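Local coordinates for protein dipicolinate synthase subunit B (PDB 3LQK) that probably takes part in making dipicolinate, the acid stored in bacterial spores, as subunit B of dipicolinate synthase, a member of the flavoprotein family, at residues V38-T43 / Q65-P70; H44-T49 / I71-V76; M90-M95 / S110-G115; P125-I130 / E178-A183; Y153-G158 / A171-L176. All coordinates share one frame; numbering follows the deposited sequence. Where two conformers were deposited one is given.

Contact 1: V38-T43 / Q65-P70; sequences VTPFVT and QITEEP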
# COMPACT_ATOMS: atom_id res chain seq x y z
N VAL A 38 -1.14 7.41 -35.51
CA VAL A 38 -1.64 6.54 -34.48
C VAL A 38 -1.16 5.12 -34.69
O VAL A 38 -1.47 4.48 -35.73
CB VAL A 38 -3.15 6.56 -34.39
CG1 VAL A 38 -3.61 5.76 -33.18
CG2 VAL A 38 -3.66 8.08 -34.33
N THR A 39 -0.43 4.63 -33.69
CA THR A 39 -0.02 3.25 -33.64
C THR A 39 -0.88 2.43 -32.71
O THR A 39 -0.88 2.69 -31.49
CB THR A 39 1.42 3.15 -33.20
OG1 THR A 39 2.22 3.83 -34.16
CG2 THR A 39 1.88 1.64 -33.08
N PRO A 40 -1.60 1.42 -33.23
CA PRO A 40 -2.39 0.56 -32.35
C PRO A 40 -1.54 -0.49 -31.63
O PRO A 40 -0.59 -1.07 -32.22
CB PRO A 40 -3.40 -0.11 -33.31
CG PRO A 40 -3.13 0.52 -34.67
CD PRO A 40 -1.74 1.01 -34.64
N PHE A 41 -1.86 -0.68 -30.36
CA PHE A 41 -1.27 -1.73 -29.52
C PHE A 41 -2.37 -2.66 -29.00
O PHE A 41 -3.43 -2.18 -28.59
CB PHE A 41 -0.59 -1.13 -28.30
CG PHE A 41 0.70 -0.40 -28.58
CD1 PHE A 41 1.88 -0.87 -28.07
CD2 PHE A 41 0.69 0.81 -29.23
CE1 PHE A 41 3.07 -0.19 -28.27
CE2 PHE A 41 1.88 1.48 -29.49
CZ PHE A 41 3.07 0.97 -29.00
N VAL A 42 -2.15 -3.96 -29.01
CA VAL A 42 -3.16 -4.93 -28.57
C VAL A 42 -2.52 -5.98 -27.67
O VAL A 42 -1.32 -6.03 -27.54
CB VAL A 42 -3.90 -5.60 -29.74
CG1 VAL A 42 -4.81 -4.59 -30.51
CG2 VAL A 42 -2.94 -6.35 -30.66
N THR A 43 -3.34 -6.79 -27.00
CA THR A 43 -2.82 -7.51 -25.84
C THR A 43 -2.36 -8.89 -26.25
O THR A 43 -1.61 -9.54 -25.52
CB THR A 43 -3.84 -7.66 -24.70
OG1 THR A 43 -5.04 -8.22 -25.24
CG2 THR A 43 -4.14 -6.28 -24.02
N GLN A 65 -8.53 0.04 -41.35
CA GLN A 65 -9.19 1.09 -42.12
C GLN A 65 -8.94 2.48 -41.54
O GLN A 65 -9.09 3.44 -42.25
CB GLN A 65 -10.73 0.92 -42.14
CG GLN A 65 -11.27 -0.11 -43.11
CD GLN A 65 -12.77 -0.50 -42.85
OE1 GLN A 65 -13.47 -0.03 -41.89
NE2 GLN A 65 -13.25 -1.41 -43.69
N ILE A 66 -8.63 2.58 -40.25
CA ILE A 66 -8.36 3.85 -39.59
C ILE A 66 -6.89 4.28 -39.75
O ILE A 66 -6.62 5.45 -40.02
CB ILE A 66 -8.78 3.79 -38.09
CG1 ILE A 66 -10.32 3.70 -38.01
CG2 ILE A 66 -8.29 5.03 -37.35
CD1 ILE A 66 -10.88 3.18 -36.65
N THR A 67 -5.96 3.34 -39.59
CA THR A 67 -4.54 3.65 -39.60
C THR A 67 -3.73 2.52 -40.26
O THR A 67 -4.03 1.34 -40.14
CB THR A 67 -4.02 3.92 -38.16
OG1 THR A 67 -2.62 4.13 -38.22
CG2 THR A 67 -4.34 2.77 -37.19
N GLU A 68 -2.70 2.92 -40.99
CA GLU A 68 -1.80 1.99 -41.68
C GLU A 68 -0.57 1.66 -40.81
O GLU A 68 0.25 0.82 -41.19
CB GLU A 68 -1.35 2.62 -43.02
N GLU A 69 -0.44 2.27 -39.63
CA GLU A 69 0.67 1.86 -38.75
C GLU A 69 0.49 0.38 -38.35
O GLU A 69 -0.61 -0.01 -37.95
CB GLU A 69 0.73 2.78 -37.52
CG GLU A 69 1.07 4.22 -37.86
CD GLU A 69 2.45 4.37 -38.51
OE1 GLU A 69 3.41 3.65 -38.10
OE2 GLU A 69 2.56 5.22 -39.42
N PRO A 70 1.54 -0.45 -38.49
CA PRO A 70 1.46 -1.83 -38.01
C PRO A 70 0.99 -1.94 -36.54
O PRO A 70 1.48 -1.19 -35.65
CB PRO A 70 2.89 -2.34 -38.16
CG PRO A 70 3.46 -1.53 -39.24
CD PRO A 70 2.86 -0.16 -39.07
O HOH W 1 -1.99 7.09 -38.30
O HOH W 2 4.06 2.50 -35.74

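Contact 2: H44-T49 / I71-V76; sequences HTVQTT and IVDSMV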
# COMPACT_ATOMS: atom_id res chain seq x y z
N HIS A 44 -2.77 -9.33 -27.43
CA HIS A 44 -2.30 -10.62 -27.93
C HIS A 44 -2.04 -10.53 -29.40
O HIS A 44 -2.54 -9.60 -30.06
CB HIS A 44 -3.37 -11.67 -27.70
CG HIS A 44 -3.62 -11.95 -26.27
ND1 HIS A 44 -2.76 -12.72 -25.51
CD2 HIS A 44 -4.62 -11.56 -25.43
CE1 HIS A 44 -3.21 -12.78 -24.26
NE2 HIS A 44 -4.34 -12.08 -24.19
N THR A 45 -1.32 -11.55 -29.90
CA THR A 45 -1.01 -11.71 -31.30
C THR A 45 -2.29 -11.73 -32.08
O THR A 45 -3.25 -12.34 -31.68
CB THR A 45 -0.24 -13.04 -31.58
OG1 THR A 45 1.02 -13.01 -30.90
CG2 THR A 45 0.01 -13.20 -33.06
N VAL A 46 -2.26 -11.04 -33.21
CA VAL A 46 -3.43 -10.82 -34.04
C VAL A 46 -3.65 -12.02 -35.00
O VAL A 46 -4.74 -12.18 -35.55
CB VAL A 46 -3.31 -9.41 -34.72
CG1 VAL A 46 -3.89 -9.36 -36.11
CG2 VAL A 46 -3.95 -8.36 -33.80
N GLN A 47 -2.65 -12.88 -35.15
CA GLN A 47 -2.74 -14.09 -35.98
C GLN A 47 -1.92 -15.21 -35.45
O GLN A 47 -0.82 -15.00 -35.00
CB GLN A 47 -2.19 -13.81 -37.37
CG GLN A 47 -3.17 -13.24 -38.38
CD GLN A 47 -2.49 -13.04 -39.70
OE1 GLN A 47 -1.51 -13.71 -39.98
NE2 GLN A 47 -2.98 -12.11 -40.51
N THR A 48 -2.42 -16.42 -35.54
CA THR A 48 -1.61 -17.62 -35.31
C THR A 48 -1.26 -18.27 -36.68
O THR A 48 -1.82 -17.93 -37.69
CB THR A 48 -2.33 -18.63 -34.38
N THR A 49 -0.32 -19.21 -36.70
CA THR A 49 0.02 -19.88 -37.94
C THR A 49 -1.29 -20.42 -38.52
O THR A 49 -1.52 -20.45 -39.72
CB THR A 49 1.00 -21.07 -37.72
OG1 THR A 49 1.96 -20.77 -36.71
CG2 THR A 49 1.73 -21.42 -39.00
N ILE A 71 0.05 -2.86 -36.32
CA ILE A 71 -0.49 -3.17 -35.02
C ILE A 71 0.60 -3.81 -34.15
O ILE A 71 1.25 -4.75 -34.56
CB ILE A 71 -1.67 -4.13 -35.19
CG1 ILE A 71 -2.78 -3.39 -35.97
CG2 ILE A 71 -2.17 -4.66 -33.79
CD1 ILE A 71 -4.03 -4.17 -36.23
N VAL A 72 0.86 -3.23 -32.99
CA VAL A 72 1.88 -3.77 -32.11
C VAL A 72 1.20 -4.80 -31.22
O VAL A 72 0.43 -4.46 -30.30
CB VAL A 72 2.53 -2.67 -31.28
CG1 VAL A 72 3.55 -3.27 -30.37
CG2 VAL A 72 3.16 -1.59 -32.17
N ASP A 73 1.48 -6.07 -31.49
CA ASP A 73 0.84 -7.17 -30.84
C ASP A 73 1.80 -8.15 -30.17
O ASP A 73 1.41 -9.25 -29.88
CB ASP A 73 -0.03 -7.91 -31.83
CG ASP A 73 0.75 -8.56 -32.97
OD1 ASP A 73 1.96 -8.28 -33.15
OD2 ASP A 73 0.11 -9.35 -33.70
N SER A 74 3.03 -7.71 -29.87
CA SER A 74 4.03 -8.57 -29.23
C SER A 74 4.98 -7.68 -28.43
O SER A 74 5.09 -6.47 -28.73
CB SER A 74 4.86 -9.31 -30.29
OG SER A 74 5.68 -8.40 -31.01
N MSE A 75 5.67 -8.28 -27.47
CA MSE A 75 6.65 -7.57 -26.66
C MSE A 75 7.79 -7.04 -27.50
O MSE A 75 8.20 -5.92 -27.30
CB MSE A 75 7.22 -8.44 -25.51
CG MSE A 75 6.20 -9.05 -24.56
SE MSE A 75 5.02 -7.65 -23.85
CE MSE A 75 5.85 -7.40 -22.08
N VAL A 76 8.28 -7.85 -28.43
CA VAL A 76 9.35 -7.47 -29.36
C VAL A 76 9.00 -6.21 -30.14
O VAL A 76 9.82 -5.34 -30.37
CB VAL A 76 9.58 -8.56 -30.44
CG1 VAL A 76 10.55 -8.07 -31.56
CG2 VAL A 76 10.10 -9.79 -29.82

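Contact 3: M90-M95 / S110-G115; sequences MVIAPM and SPVLMG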
# COMPACT_ATOMS: atom_id res chain seq x y z
N MSE A 90 0.85 7.89 -25.04
CA MSE A 90 0.27 6.59 -25.15
C MSE A 90 -1.10 6.64 -24.53
O MSE A 90 -1.25 7.10 -23.39
CB MSE A 90 1.15 5.60 -24.39
CG MSE A 90 0.61 4.18 -24.29
SE MSE A 90 0.82 3.17 -25.93
CE MSE A 90 -0.41 1.78 -25.51
N VAL A 91 -2.10 6.13 -25.24
CA VAL A 91 -3.46 6.01 -24.73
C VAL A 91 -3.73 4.55 -24.46
O VAL A 91 -3.34 3.69 -25.26
CB VAL A 91 -4.48 6.50 -25.82
CG1 VAL A 91 -5.93 6.44 -25.33
CG2 VAL A 91 -4.15 7.94 -26.26
N ILE A 92 -4.42 4.23 -23.36
CA ILE A 92 -4.96 2.91 -23.11
C ILE A 92 -6.43 3.07 -22.88
O ILE A 92 -6.88 3.63 -21.84
CB ILE A 92 -4.38 2.24 -21.87
CG1 ILE A 92 -2.82 2.25 -21.87
CG2 ILE A 92 -4.90 0.78 -21.71
CD1 ILE A 92 -2.26 1.68 -20.54
N ALA A 93 -7.21 2.66 -23.88
CA ALA A 93 -8.63 2.73 -23.79
C ALA A 93 -9.32 1.70 -24.68
O ALA A 93 -9.01 1.60 -25.85
CB ALA A 93 -9.11 4.15 -24.12
N PRO A 94 -10.27 0.92 -24.11
CA PRO A 94 -10.66 0.85 -22.71
C PRO A 94 -9.55 0.23 -21.91
O PRO A 94 -8.74 -0.59 -22.47
CB PRO A 94 -11.93 -0.06 -22.73
CG PRO A 94 -11.79 -0.86 -23.92
CD PRO A 94 -11.03 -0.05 -24.94
N MSE A 95 -9.45 0.67 -20.64
CA MSE A 95 -8.53 -0.03 -19.70
C MSE A 95 -9.35 -0.82 -18.70
O MSE A 95 -10.03 -0.24 -17.83
CB MSE A 95 -7.57 0.93 -18.99
CG MSE A 95 -6.49 0.21 -18.13
SE MSE A 95 -5.26 1.49 -17.32
CE MSE A 95 -6.41 2.31 -16.18
N SER A 110 2.11 -7.25 -21.20
CA SER A 110 1.38 -7.27 -22.43
C SER A 110 1.97 -6.19 -23.30
O SER A 110 2.61 -5.26 -22.78
CB SER A 110 -0.14 -7.02 -22.21
OG SER A 110 -0.39 -5.59 -22.14
N PRO A 111 1.74 -6.31 -24.61
CA PRO A 111 2.25 -5.31 -25.50
C PRO A 111 1.73 -3.88 -25.15
O PRO A 111 2.49 -2.91 -25.22
CB PRO A 111 1.85 -5.82 -26.90
CG PRO A 111 1.59 -7.29 -26.74
CD PRO A 111 1.03 -7.39 -25.35
N VAL A 112 0.49 -3.76 -24.72
CA VAL A 112 -0.08 -2.48 -24.33
C VAL A 112 0.65 -1.88 -23.14
O VAL A 112 1.03 -0.71 -23.11
CB VAL A 112 -1.63 -2.63 -24.04
CG1 VAL A 112 -2.22 -1.31 -23.52
CG2 VAL A 112 -2.44 -3.02 -25.31
N LEU A 113 0.87 -2.69 -22.12
CA LEU A 113 1.51 -2.20 -20.90
C LEU A 113 2.96 -1.91 -21.19
O LEU A 113 3.56 -1.04 -20.56
CB LEU A 113 1.37 -3.21 -19.77
CG LEU A 113 -0.08 -3.42 -19.31
CD1 LEU A 113 -0.10 -4.51 -18.30
CD2 LEU A 113 -0.72 -2.12 -18.76
N MSE A 114 3.55 -2.64 -22.14
CA MSE A 114 4.95 -2.32 -22.51
C MSE A 114 5.02 -0.99 -23.23
O MSE A 114 5.92 -0.20 -22.99
CB MSE A 114 5.55 -3.45 -23.32
CG MSE A 114 6.93 -3.21 -23.83
SE MSE A 114 8.21 -3.07 -22.32
CE MSE A 114 8.17 -4.90 -21.73
N GLY A 115 4.02 -0.68 -24.09
CA GLY A 115 3.95 0.63 -24.70
C GLY A 115 3.88 1.77 -23.66
O GLY A 115 4.56 2.79 -23.78

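Contact 4: P125-I130 / E178-A183; sequences PVVVGI and ETIEAA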
# COMPACT_ATOMS: atom_id res chain seq x y z
N PRO A 125 3.56 11.34 -21.59
CA PRO A 125 2.28 11.06 -20.95
C PRO A 125 1.58 9.81 -21.37
O PRO A 125 1.58 9.42 -22.57
CB PRO A 125 1.42 12.25 -21.36
CG PRO A 125 1.98 12.73 -22.65
CD PRO A 125 3.51 12.58 -22.39
N VAL A 126 0.94 9.17 -20.40
CA VAL A 126 0.03 8.07 -20.69
C VAL A 126 -1.34 8.51 -20.26
O VAL A 126 -1.49 9.01 -19.12
CB VAL A 126 0.41 6.77 -19.87
CG1 VAL A 126 -0.63 5.61 -20.06
CG2 VAL A 126 1.80 6.32 -20.30
N VAL A 127 -2.34 8.28 -21.11
CA VAL A 127 -3.73 8.68 -20.88
C VAL A 127 -4.55 7.42 -20.87
O VAL A 127 -4.49 6.65 -21.81
CB VAL A 127 -4.21 9.57 -22.01
CG1 VAL A 127 -5.76 9.78 -21.98
CG2 VAL A 127 -3.42 10.91 -22.01
N VAL A 128 -5.32 7.21 -19.81
CA VAL A 128 -6.09 5.99 -19.63
C VAL A 128 -7.59 6.28 -19.57
O VAL A 128 -8.02 7.27 -19.00
CB VAL A 128 -5.63 5.19 -18.34
CG1 VAL A 128 -4.13 4.81 -18.42
CG2 VAL A 128 -5.85 5.92 -17.12
N GLY A 129 -8.37 5.40 -20.20
CA GLY A 129 -9.84 5.37 -20.10
C GLY A 129 -10.34 4.15 -19.36
O GLY A 129 -10.47 3.05 -19.94
N ILE A 130 -10.61 4.28 -18.07
CA ILE A 130 -11.01 3.14 -17.28
C ILE A 130 -12.35 2.61 -17.69
O ILE A 130 -13.17 3.31 -18.19
CB ILE A 130 -11.15 3.36 -15.75
CG1 ILE A 130 -11.23 4.79 -15.40
CG2 ILE A 130 -10.14 2.55 -14.98
CD1 ILE A 130 -12.52 5.25 -15.53
N GLU A 178 -9.37 15.82 -26.02
CA GLU A 178 -9.14 16.88 -25.06
C GLU A 178 -8.20 16.44 -23.94
O GLU A 178 -7.34 17.22 -23.52
CB GLU A 178 -10.48 17.29 -24.43
CG GLU A 178 -11.45 18.01 -25.36
CD GLU A 178 -12.36 17.09 -26.29
OE1 GLU A 178 -12.19 15.84 -26.34
OE2 GLU A 178 -13.23 17.70 -27.03
N THR A 179 -8.36 15.21 -23.45
CA THR A 179 -7.48 14.67 -22.41
C THR A 179 -6.06 14.56 -22.93
O THR A 179 -5.09 14.89 -22.23
CB THR A 179 -8.00 13.34 -21.88
OG1 THR A 179 -9.37 13.53 -21.45
CG2 THR A 179 -7.17 12.77 -20.72
N ILE A 180 -5.91 14.13 -24.17
CA ILE A 180 -4.54 14.08 -24.76
C ILE A 180 -3.97 15.50 -24.85
O ILE A 180 -2.81 15.72 -24.48
CB ILE A 180 -4.49 13.37 -26.18
CG1 ILE A 180 -4.97 11.92 -26.06
CG2 ILE A 180 -3.04 13.39 -26.76
CD1 ILE A 180 -4.87 11.03 -27.28
N GLU A 181 -4.77 16.44 -25.31
CA GLU A 181 -4.26 17.80 -25.47
C GLU A 181 -3.75 18.39 -24.14
O GLU A 181 -2.69 19.06 -24.11
CB GLU A 181 -5.33 18.70 -26.02
CG GLU A 181 -4.85 20.05 -26.44
CD GLU A 181 -5.95 21.15 -26.41
OE1 GLU A 181 -5.57 22.36 -26.39
OE2 GLU A 181 -7.18 20.82 -26.40
N ALA A 182 -4.46 18.13 -23.05
CA ALA A 182 -4.03 18.64 -21.77
C ALA A 182 -2.82 17.84 -21.26
O ALA A 182 -1.86 18.42 -20.69
CB ALA A 182 -5.17 18.67 -20.75
N ALA A 183 -2.83 16.54 -21.48
CA ALA A 183 -1.68 15.71 -21.07
C ALA A 183 -0.37 16.13 -21.74
O ALA A 183 0.71 16.02 -21.16
CB ALA A 183 -1.94 14.24 -21.37

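Contact 5: Y153-G158 / A171-L176; sequences YFIPFG and ARMEAL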
# COMPACT_ATOMS: atom_id res chain seq x y z
N TYR A 153 -2.51 10.32 -16.85
CA TYR A 153 -3.71 11.15 -16.88
C TYR A 153 -4.93 10.33 -17.27
O TYR A 153 -4.78 9.32 -17.97
CB TYR A 153 -3.56 12.34 -17.85
CG TYR A 153 -2.29 13.15 -17.60
CD1 TYR A 153 -2.26 14.20 -16.71
CD2 TYR A 153 -1.11 12.80 -18.25
CE1 TYR A 153 -1.05 14.91 -16.46
CE2 TYR A 153 0.07 13.46 -17.98
CZ TYR A 153 0.09 14.53 -17.15
OH TYR A 153 1.28 15.14 -16.98
N PHE A 154 -6.09 10.75 -16.76
CA PHE A 154 -7.35 10.02 -16.94
C PHE A 154 -8.37 10.75 -17.82
O PHE A 154 -8.59 11.97 -17.65
CB PHE A 154 -7.97 9.72 -15.56
CG PHE A 154 -7.38 8.52 -14.85
CD1 PHE A 154 -6.09 8.56 -14.35
CD2 PHE A 154 -8.11 7.34 -14.72
CE1 PHE A 154 -5.54 7.47 -13.73
CE2 PHE A 154 -7.54 6.21 -14.12
CZ PHE A 154 -6.28 6.29 -13.59
N ILE A 155 -8.93 10.05 -18.81
CA ILE A 155 -10.05 10.53 -19.55
C ILE A 155 -11.16 10.65 -18.49
O ILE A 155 -11.34 9.76 -17.66
CB ILE A 155 -10.50 9.55 -20.63
CG1 ILE A 155 -9.38 9.25 -21.65
CG2 ILE A 155 -11.80 10.06 -21.33
CD1 ILE A 155 -9.75 8.08 -22.62
N PRO A 156 -11.88 11.76 -18.49
CA PRO A 156 -12.86 11.97 -17.46
C PRO A 156 -13.80 10.81 -17.36
O PRO A 156 -14.17 10.19 -18.40
CB PRO A 156 -13.61 13.24 -17.96
CG PRO A 156 -12.56 14.01 -18.57
CD PRO A 156 -11.63 12.99 -19.25
N PHE A 157 -14.20 10.48 -16.15
CA PHE A 157 -14.97 9.26 -15.90
C PHE A 157 -16.07 9.45 -14.79
O PHE A 157 -16.12 10.48 -14.07
CB PHE A 157 -14.01 8.13 -15.53
CG PHE A 157 -13.19 8.41 -14.25
CD1 PHE A 157 -13.71 8.14 -13.00
CD2 PHE A 157 -11.92 8.92 -14.33
CE1 PHE A 157 -12.98 8.41 -11.84
CE2 PHE A 157 -11.18 9.14 -13.16
CZ PHE A 157 -11.72 8.90 -11.94
N GLY A 158 -16.89 8.43 -14.61
CA GLY A 158 -18.01 8.51 -13.69
C GLY A 158 -18.66 7.17 -13.55
O GLY A 158 -18.26 6.22 -14.23
N ALA A 171 -15.01 5.72 -18.45
CA ALA A 171 -14.63 7.00 -19.05
C ALA A 171 -15.64 7.44 -20.11
O ALA A 171 -16.28 6.62 -20.74
CB ALA A 171 -13.18 6.91 -19.69
N ARG A 172 -15.75 8.75 -20.28
CA ARG A 172 -16.39 9.35 -21.40
C ARG A 172 -15.40 9.40 -22.51
O ARG A 172 -14.56 10.32 -22.57
CB ARG A 172 -16.82 10.79 -21.06
CG ARG A 172 -17.68 11.44 -22.14
CD ARG A 172 -18.06 12.86 -21.72
NE ARG A 172 -19.11 12.92 -20.69
CZ ARG A 172 -19.46 14.03 -20.02
NH1 ARG A 172 -20.47 14.00 -19.14
NH2 ARG A 172 -18.81 15.18 -20.23
N MSE A 173 -15.54 8.46 -23.43
CA MSE A 173 -14.54 8.29 -24.48
C MSE A 173 -14.48 9.48 -25.43
O MSE A 173 -13.42 9.74 -26.00
CB MSE A 173 -14.81 7.02 -25.28
CG MSE A 173 -14.62 5.69 -24.46
SE MSE A 173 -12.88 5.70 -23.49
CE MSE A 173 -13.19 4.04 -22.54
N GLU A 174 -15.60 10.17 -25.58
CA GLU A 174 -15.60 11.42 -26.37
C GLU A 174 -14.65 12.48 -25.90
O GLU A 174 -14.27 13.34 -26.70
CB GLU A 174 -16.98 12.13 -26.36
CG GLU A 174 -18.01 11.39 -27.05
CD GLU A 174 -19.43 12.08 -26.97
OE1 GLU A 174 -19.64 13.08 -26.20
OE2 GLU A 174 -20.34 11.58 -27.69
N ALA A 175 -14.31 12.48 -24.61
CA ALA A 175 -13.31 13.39 -24.06
C ALA A 175 -11.86 12.99 -24.32
O ALA A 175 -10.94 13.64 -23.85
CB ALA A 175 -13.54 13.61 -22.54
N LEU A 176 -11.63 11.97 -25.09
CA LEU A 176 -10.23 11.48 -25.24
C LEU A 176 -9.27 12.51 -25.85
O LEU A 176 -8.22 12.83 -25.24
CB LEU A 176 -10.24 10.14 -25.96
CG LEU A 176 -9.00 9.32 -26.29
CD1 LEU A 176 -9.39 7.79 -26.29
CD2 LEU A 176 -8.46 9.70 -27.62

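Contact 1: V38-T43 / Q65-P70
T67 meets V38 through its hydroxyl, and most of the polar bonds of this contact gather around that one oxygen. T67 OG1 donates to V38 O over 2.8 Å, lying in the plane of the carbonyl with a C=O...donor angle of 156°. The same oxygen accepts from E69 N at 3.2 Å, closing an ST turn just where the chain leaves helix 58-66. It also accepts from a water that receives V38 N-H, so both backbone polar groups of V38 are served, one directly and one through water. Threonine suits the place because a hydroxyl can donate and accept at once; the anti torsion (chi1 176°) sets OG1 toward V38 O. A second water joins T39 OG1 to E69 OE1, donating to the glutamate; the hydroxyl of T39 is also hydrogen-bonded to H9 NE2.

Van der Waals contacts surround these bonds. The apolar one is between P40 CG and T67 CG2, tip to tip at 3.6 Å. P40 CD rests 3.6 Å from E69 O, E69 CB and CG lie close to V38 O, each at 3.3 Å, and T39 CG2 approaches P70 O at 3.8 Å.

V38 and P40 thus present one edge of strand 37-41 to a loop, whereas the backbone of T39 pairs with V10 and F12 of strand 9-13. Proline fits this outer edge, since it has no N-H to satisfy. The chemistry implies that at V38 a side-chain hydroxyl and water stand in for another strand, while from P40 on the backbone of V72 takes the edge.

Contact 2: H44-T49 / I71-V76
D73 OD2 is gripped by V46 N, whose N-H donates to it over 3.0 Å at an N-H...O angle of 159°. The nitrogen comes to the anti side of the oxygen, 19° out of the carboxylate plane. D73 CG sits between its own backbone N and carbonyl carbon (chi1 64°), which sets CG toward T45 and V46. The other oxygen, D73 OD1, forms a salt bridge with K77 NZ, so each oxygen has its own partner. An aspartate is well suited here: its short chain brings two acceptors to a backbone N-H and a lysine together.

Around the bond the chain lies close against the acid. T45 CA is 3.5 Å from D73 OD2, and H44 O is 3.5 Å from D73 CB. The side chains of V46 and D73 cross at about a right angle, with V46 CB 3.6 Å from D73 OD2.

One apolar contact completes the surface. V46 CG2 meets I71 CG2 at 4.1 Å, the two side chains again crossing at about a right angle. Both branched residues continue onto helix 58-66, V46 touching I60 and I71 touching I63, while D73 packs on V42.

The segment 71-76 ends in the helix 75-78, for which S74 is the N-cap: its OG accepts from K77 N. D73 and S74 therefore both reach K77. The chemistry implies a solvent-facing loop, 44-49, tied to the start of a short helix by one backbone bond to a carboxylate, probably strengthened by its charge, and a small hydrophobic touch.

Contact 3: M90-M95 / S110-G115
A beta-alpha-beta crossover leads from strand 89-95 to the parallel strand 126-132; helix 111-121 is the second of its two helices, and M90 and I92 of the strand pack on its V112, L113 and G115. The segments 90-93 and 111-115 run roughly antiparallel, at 144°, with their axes 9.1 Å apart.

Selenomethionine M90 bends at chi2 (77°), placing its selenium beside the helix backbone: M90 SE is 4.1 Å from G115 C. Glycine, having no side chain, leaves this bulky atom room to lie against the main chain. M90 CE goes on to V112 O at 3.7 Å, its side chain crossing that of V112 at about a right angle. Two residues further along the strand, I92 CG2 rests against V112 CG1 at 3.9 Å, and I92 CD1 just reaches L113 CD2 at 4.5 Å. I92 and V112, both beta-branched, meet through methyls held close to their backbones. At the helix start S110 is the N-cap, its OG accepting from L113 N over 3.2 Å.

L113 also touches K102 and F103 of helix 97-104, and V112 touches F41 and T43. Across the strand V91 packs on L176 and I180 of helix 176-184, so strand 89-95 lies between helices on both faces.

Contact 4: P125-I130 / E178-A183
Strand 126-130 and helix 178-183 run nearly antiparallel, at 153°, with their axes 9.0 Å apart, and V127 of the strand meets T179, I180 and A183 of the helix. V127 uses both of its methyls. CG1, anti to the backbone N (chi1 168°), meets T179 CG2 at 3.5 Å, the two side chains crossing obliquely. CG2 turns instead to A183, whose CB is 3.7 Å from V127 CG2, and also passes I180 CA at 4.3 Å. T179 and A183 are one helical turn apart, so the valine spans the turn between them.

A183 has a second neighbour in P125, just before the strand: P125 CB and A183 CB are 3.9 Å apart, and P125 CG lies 3.8 Å from A183 O. The small alanine allows the helix to come this near to the proline ring. T179 suits its place by showing its methyl to the valine while its hydroxyl, T179 OG1, is hydrogen-bonded to A175 O, one turn earlier in the chain; a polar group in a buried layer is thereby satisfied by the backbone.

The alternate residues V126 and V128 face the other way, onto F103 of helix 97-104. On the near side the helix extends to the adjacent strands, I180 touching V91 and A183 touching Y153. Helices covering both faces of a largely parallel sheet, with branched aliphatic residues between, are typical of the three-layer alpha/beta/alpha sandwich of Rossmann-like folds.

Contact 5: Y153-G158 / A171-L176
The ring of F157 carries I155 O at its edge, in the ring plane, while its CB lies 3.7 Å from A171 CA. F157 CG stands between the backbone N and carbonyl carbon (chi1 61°), and the ring leads away from A171 and packs on I130 of strand 126-132. Between F157 and A171 the chains form an antiparallel beta bridge, a non-hydrogen-bonded pair that joins the short strand 169-171 to strand 152-159 of the mixed sheet. Alanine is small enough for this close pairing.

Beside the bridge R172 N donates to P156 O over 2.8 Å at an N-H...O angle of 164°. A171 CA also lies near that oxygen, in a CA-H...O contact.

I155 packs against the 3-10 turn that follows A171. Its CD1 meets L176 CD1 at 3.7 Å and the selenium of M173 at 4.0 Å, the side chains of I155 and L176 meeting at a slant; a long branched residue can serve both. P156 CD touches A175 CB at 3.9 Å, and the same ring packs on T179 and Y189. The 3-10 turn 173-175 leads into helix 176-184, with A175 at the N-cap. Earlier in the strand, Y153 makes a cation-pi contact with K150 of a neighbouring subunit.

I155 CG2, anti to its backbone N, is wedged among A171 CB at 3.8 Å, A175 CB, and R172 O, which also accepts from A175 N and lies only 3.0 Å from this methyl.

Contacts 1, 3, 4 and 5 reach one sheet, and contact 3 lies nearest the middle, its centre about 12 Å from those of contacts 1 and 4. Contacts 4 and 5 have centres about 8 Å apart and are joined by neighbouring strands, with V126 O and Y153 N 2.8 Å apart, probably hydrogen-bonded. At the other end contacts 1 and 2 alternate along the chain and meet where P40 O and V72 N are 2.7 Å apart, probably hydrogen-bonded. P111 touches segments of both contacts 1 and 2, linking them to contact 3. Contacts 2 and 5 are farthest apart, about 27 Å between centres. A phosphate ion, probably from crystallisation, lies about 5 Å from the side chain of H44 in contact 2.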